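Local coordinates for UPF0255 protein VV1_0328 (Vibrio vulnificus, PDB 3MVE) that decarboxylates pyruvate as a member of the FrsA family, at the interface of chains A and B. Numbering follows the deposited sequence. Chains: chain A/B, UPF0255 protein VV1_0328.

The interface of chains A and B. Residues chain A 110, 132, 151-152, 155-156, 158-159; chain B 144-145, 147-148, 151-152.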
ATOM      1  N   GLN A 110      -9.654   1.533  12.865  1.00 14.25           N
ATOM      2  CA  GLN A 110      -8.282   1.190  13.175  1.00 16.20           C
ATOM      3  C   GLN A 110      -7.853   1.884  14.464  1.00 17.04           C
ATOM      4  O   GLN A 110      -7.199   1.279  15.302  1.00 13.88           O
ATOM      5  CB  GLN A 110      -7.332   1.574  12.039  1.00 18.10           C
ATOM      6  CG  GLN A 110      -5.910   1.052  12.290  1.00 20.09           C
ATOM      7  CD  GLN A 110      -5.050   1.059  11.056  1.00 22.42           C
ATOM      8  OE1 GLN A 110      -5.516   0.738   9.955  1.00 23.20           O
ATOM      9  NE2 GLN A 110      -3.781   1.411  11.225  1.00 23.43           N
ATOM     10  N   TYR A 132     -11.353  -0.436   4.152  1.00 10.12           N
ATOM     11  CA  TYR A 132     -10.321  -0.039   3.187  1.00  9.80           C
ATOM     12  C   TYR A 132     -10.563  -0.735   1.839  1.00 11.02           C
ATOM     13  O   TYR A 132     -10.321  -0.159   0.760  1.00 10.02           O
ATOM     14  CB  TYR A 132      -8.925  -0.406   3.701  1.00  8.58           C
ATOM     15  CG  TYR A 132      -8.508   0.327   4.965  1.00 11.25           C
ATOM     16  CD1 TYR A 132      -8.797   1.689   5.135  1.00 11.27           C
ATOM     17  CD2 TYR A 132      -7.787  -0.325   5.974  1.00 10.73           C
ATOM     18  CE1 TYR A 132      -8.377   2.391   6.280  1.00 12.70           C
ATOM     19  CE2 TYR A 132      -7.362   0.364   7.128  1.00  8.57           C
ATOM     20  CZ  TYR A 132      -7.662   1.720   7.275  1.00 13.12           C
ATOM     21  OH  TYR A 132      -7.273   2.402   8.417  1.00 10.44           O
ATOM     22  N   VAL A 151      -3.629  -1.960  -0.199  1.00 17.29           N
ATOM     23  CA  VAL A 151      -2.496  -2.141   0.699  1.00 16.28           C
ATOM     24  C   VAL A 151      -2.975  -1.941   2.129  1.00 15.05           C
ATOM     25  O   VAL A 151      -2.581  -2.676   3.034  1.00 16.47           O
ATOM     26  CB  VAL A 151      -1.362  -1.126   0.412  1.00 17.94           C
ATOM     27  CG1 VAL A 151      -0.187  -1.373   1.350  1.00 13.42           C
ATOM     28  CG2 VAL A 151      -0.911  -1.255  -1.046  1.00 18.52           C
ATOM     29  N   LEU A 152      -3.824  -0.941   2.339  1.00 13.71           N
ATOM     30  CA  LEU A 152      -4.337  -0.672   3.678  1.00 13.23           C
ATOM     31  C   LEU A 152      -5.189  -1.846   4.145  1.00 13.77           C
ATOM     32  O   LEU A 152      -5.163  -2.226   5.325  1.00 12.53           O
ATOM     33  CB  LEU A 152      -5.182   0.605   3.689  1.00 14.70           C
ATOM     34  CG  LEU A 152      -4.435   1.888   3.312  1.00 17.19           C
ATOM     35  CD1 LEU A 152      -5.415   3.046   3.388  1.00 18.69           C
ATOM     36  CD2 LEU A 152      -3.250   2.122   4.244  1.00 17.57           C
ATOM     37  N   SER A 155      -2.788  -4.833   5.060  1.00 16.72           N
ATOM     38  CA  SER A 155      -2.055  -4.617   6.315  1.00 16.42           C
ATOM     39  C   SER A 155      -2.969  -4.710   7.538  1.00 14.74           C
ATOM     40  O   SER A 155      -2.587  -5.280   8.573  1.00 13.94           O
ATOM     41  CB  SER A 155      -1.360  -3.252   6.312  1.00 18.06           C
ATOM     42  OG  SER A 155      -0.193  -3.285   5.508  1.00 24.07           O
ATOM     43  N   ALA A 156      -4.173  -4.151   7.431  1.00 13.29           N
ATOM     44  CA  ALA A 156      -5.111  -4.206   8.556  1.00 13.86           C
ATOM     45  C   ALA A 156      -5.561  -5.646   8.804  1.00 12.44           C
ATOM     46  O   ALA A 156      -5.703  -6.080   9.948  1.00 12.86           O
ATOM     47  CB  ALA A 156      -6.340  -3.300   8.295  1.00 13.09           C
ATOM     48  N   LEU A 158      -3.893  -8.367   8.313  1.00 12.98           N
ATOM     49  CA  LEU A 158      -2.824  -9.069   9.021  1.00 14.62           C
ATOM     50  C   LEU A 158      -2.738  -8.662  10.500  1.00 13.53           C
ATOM     51  O   LEU A 158      -2.454  -9.497  11.357  1.00 13.49           O
ATOM     52  CB  LEU A 158      -1.476  -8.826   8.331  1.00 16.97           C
ATOM     53  CG  LEU A 158      -1.448  -9.267   6.860  1.00 22.94           C
ATOM     54  CD1 LEU A 158       0.002  -9.290   6.373  1.00 25.94           C
ATOM     55  CD2 LEU A 158      -2.081 -10.654   6.712  1.00 21.17           C
ATOM     56  N   GLU A 159      -2.978  -7.387  10.805  1.00 13.24           N
ATOM     57  CA  GLU A 159      -2.930  -6.938  12.201  1.00 12.75           C
ATOM     58  C   GLU A 159      -4.122  -7.514  12.960  1.00 12.85           C
ATOM     59  O   GLU A 159      -4.031  -7.789  14.159  1.00 12.49           O
ATOM     60  CB  GLU A 159      -2.944  -5.402  12.291  1.00 13.88           C
ATOM     61  CG  GLU A 159      -1.683  -4.748  11.713  1.00 15.99           C
ATOM     62  CD  GLU A 159      -0.416  -5.275  12.382  1.00 19.17           C
ATOM     63  OE1 GLU A 159       0.626  -5.406  11.703  1.00 16.59           O
ATOM     64  OE2 GLU A 159      -0.460  -5.551  13.595  1.00 20.65           O
TER
ATOM     65  N   ASN B 144       5.031  -4.630   8.689  1.00 15.97           N
ATOM     66  CA  ASN B 144       3.664  -4.455   8.189  1.00 15.16           C
ATOM     67  C   ASN B 144       3.068  -3.092   8.551  1.00 15.37           C
ATOM     68  O   ASN B 144       2.464  -2.418   7.705  1.00 13.86           O
ATOM     69  CB  ASN B 144       2.759  -5.569   8.705  1.00 11.65           C
ATOM     70  CG  ASN B 144       1.331  -5.421   8.218  1.00 14.39           C
ATOM     71  OD1 ASN B 144       1.076  -5.394   7.015  1.00 15.06           O
ATOM     72  ND2 ASN B 144       0.390  -5.306   9.152  1.00 12.38           N
ATOM     73  N   LEU B 145       3.250  -2.669   9.797  1.00 16.65           N
ATOM     74  CA  LEU B 145       2.725  -1.371  10.224  1.00 16.56           C
ATOM     75  C   LEU B 145       3.378  -0.209   9.484  1.00 16.36           C
ATOM     76  O   LEU B 145       2.701   0.758   9.120  1.00 17.83           O
ATOM     77  CB  LEU B 145       2.896  -1.193  11.737  1.00 16.39           C
ATOM     78  CG  LEU B 145       2.029  -2.150  12.568  1.00 17.84           C
ATOM     79  CD1 LEU B 145       2.410  -2.078  14.032  1.00 17.02           C
ATOM     80  CD2 LEU B 145       0.551  -1.803  12.375  1.00 19.10           C
ATOM     81  N   ILE B 147       4.689  -0.322   6.503  1.00 14.00           N
ATOM     82  CA  ILE B 147       4.245  -0.372   5.116  1.00 15.39           C
ATOM     83  C   ILE B 147       2.919   0.358   5.012  1.00 15.12           C
ATOM     84  O   ILE B 147       2.705   1.136   4.092  1.00 15.49           O
ATOM     85  CB  ILE B 147       4.039  -1.818   4.620  1.00 16.90           C
ATOM     86  CG1 ILE B 147       5.369  -2.578   4.641  1.00 21.19           C
ATOM     87  CG2 ILE B 147       3.454  -1.805   3.196  1.00 15.81           C
ATOM     88  CD1 ILE B 147       6.409  -2.004   3.724  1.00 26.29           C
ATOM     89  N   GLN B 148       2.030   0.105   5.961  1.00 14.82           N
ATOM     90  CA  GLN B 148       0.726   0.745   5.939  1.00 16.22           C
ATOM     91  C   GLN B 148       0.850   2.244   6.219  1.00 15.46           C
ATOM     92  O   GLN B 148       0.168   3.064   5.602  1.00 12.71           O
ATOM     93  CB  GLN B 148      -0.221   0.113   6.973  1.00 14.21           C
ATOM     94  CG  GLN B 148      -1.671   0.560   6.773  1.00 17.34           C
ATOM     95  CD  GLN B 148      -2.532   0.329   7.986  1.00 19.24           C
ATOM     96  OE1 GLN B 148      -2.131   0.658   9.101  1.00 21.00           O
ATOM     97  NE2 GLN B 148      -3.738  -0.228   7.779  1.00 16.61           N
ATOM     98  N   VAL B 151       1.677   4.282   3.264  1.00 12.77           N
ATOM     99  CA  VAL B 151       0.523   4.592   2.424  1.00 14.17           C
ATOM    100  C   VAL B 151      -0.190   5.827   3.000  1.00 13.21           C
ATOM    101  O   VAL B 151      -0.513   6.781   2.290  1.00 12.24           O
ATOM    102  CB  VAL B 151      -0.483   3.424   2.395  1.00 15.37           C
ATOM    103  CG1 VAL B 151      -1.733   3.847   1.629  1.00 14.11           C
ATOM    104  CG2 VAL B 151       0.170   2.186   1.779  1.00 15.46           C
ATOM    105  N   LEU B 152      -0.420   5.799   4.303  1.00 12.50           N
ATOM    106  CA  LEU B 152      -1.079   6.910   4.976  1.00 13.32           C
ATOM    107  C   LEU B 152      -0.301   8.212   4.783  1.00 12.65           C
ATOM    108  O   LEU B 152      -0.901   9.269   4.597  1.00 12.58           O
ATOM    109  CB  LEU B 152      -1.240   6.599   6.463  1.00 12.43           C
ATOM    110  CG  LEU B 152      -2.103   5.357   6.728  1.00 13.21           C
ATOM    111  CD1 LEU B 152      -2.289   5.138   8.225  1.00 13.75           C
ATOM    112  CD2 LEU B 152      -3.447   5.555   6.072  1.00 14.73           C
TER
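Helix 144-163 of chain A packs against the same helix of chain B, two copies of one protein meeting in an interface that is not an exact two-fold and may or may not persist in solution. B:Gln148 carries much of the contact. Its CG lies anti to the backbone N (chi1 -168°) and the extended chain crosses to chain A, where it meets A:Gln110 of helix 98-113 tip to tip. The two amides lie almost parallel, 10° apart, and form a reciprocal pair: A:Gln110 NE2 gives a 2.8 Å hydrogen bond to B:Gln148 OE1, and B:Gln148 NE2 returns one of 3.0 Å to A:Gln110 OE1, each reaching a lone pair in the carbonyl plane. The phenol A:Tyr132 OH also donates to A:Gln110 OE1, from above the carbonyl plane at 2.9 Å, so two donors grip this oxygen and help fix the amide's rotation. A:Leu152 crosses the B:Gln148 stem at about a right angle, its CD2 touching B:Gln148 CG at 3.4 Å and also packing snugly on B:Val151 CG1. A:Val151 CG1 meets B:Val151 CG2 obliquely. One turn back, the B:Asn144 amide bridges A:Ser155 and A:Glu159: OD1 accepts from A:Ser155 OG, which sits above its carbonyl plane, whereas B:Asn144 ND2 donates in its own amide plane to A:Ser155 O at 3.0 Å. The A:Glu159 chain bends at chi2 (-56°), and B:Asn144 ND2 also donates to A:Glu159 OE1 on its anti lone pair at 2.6 Å.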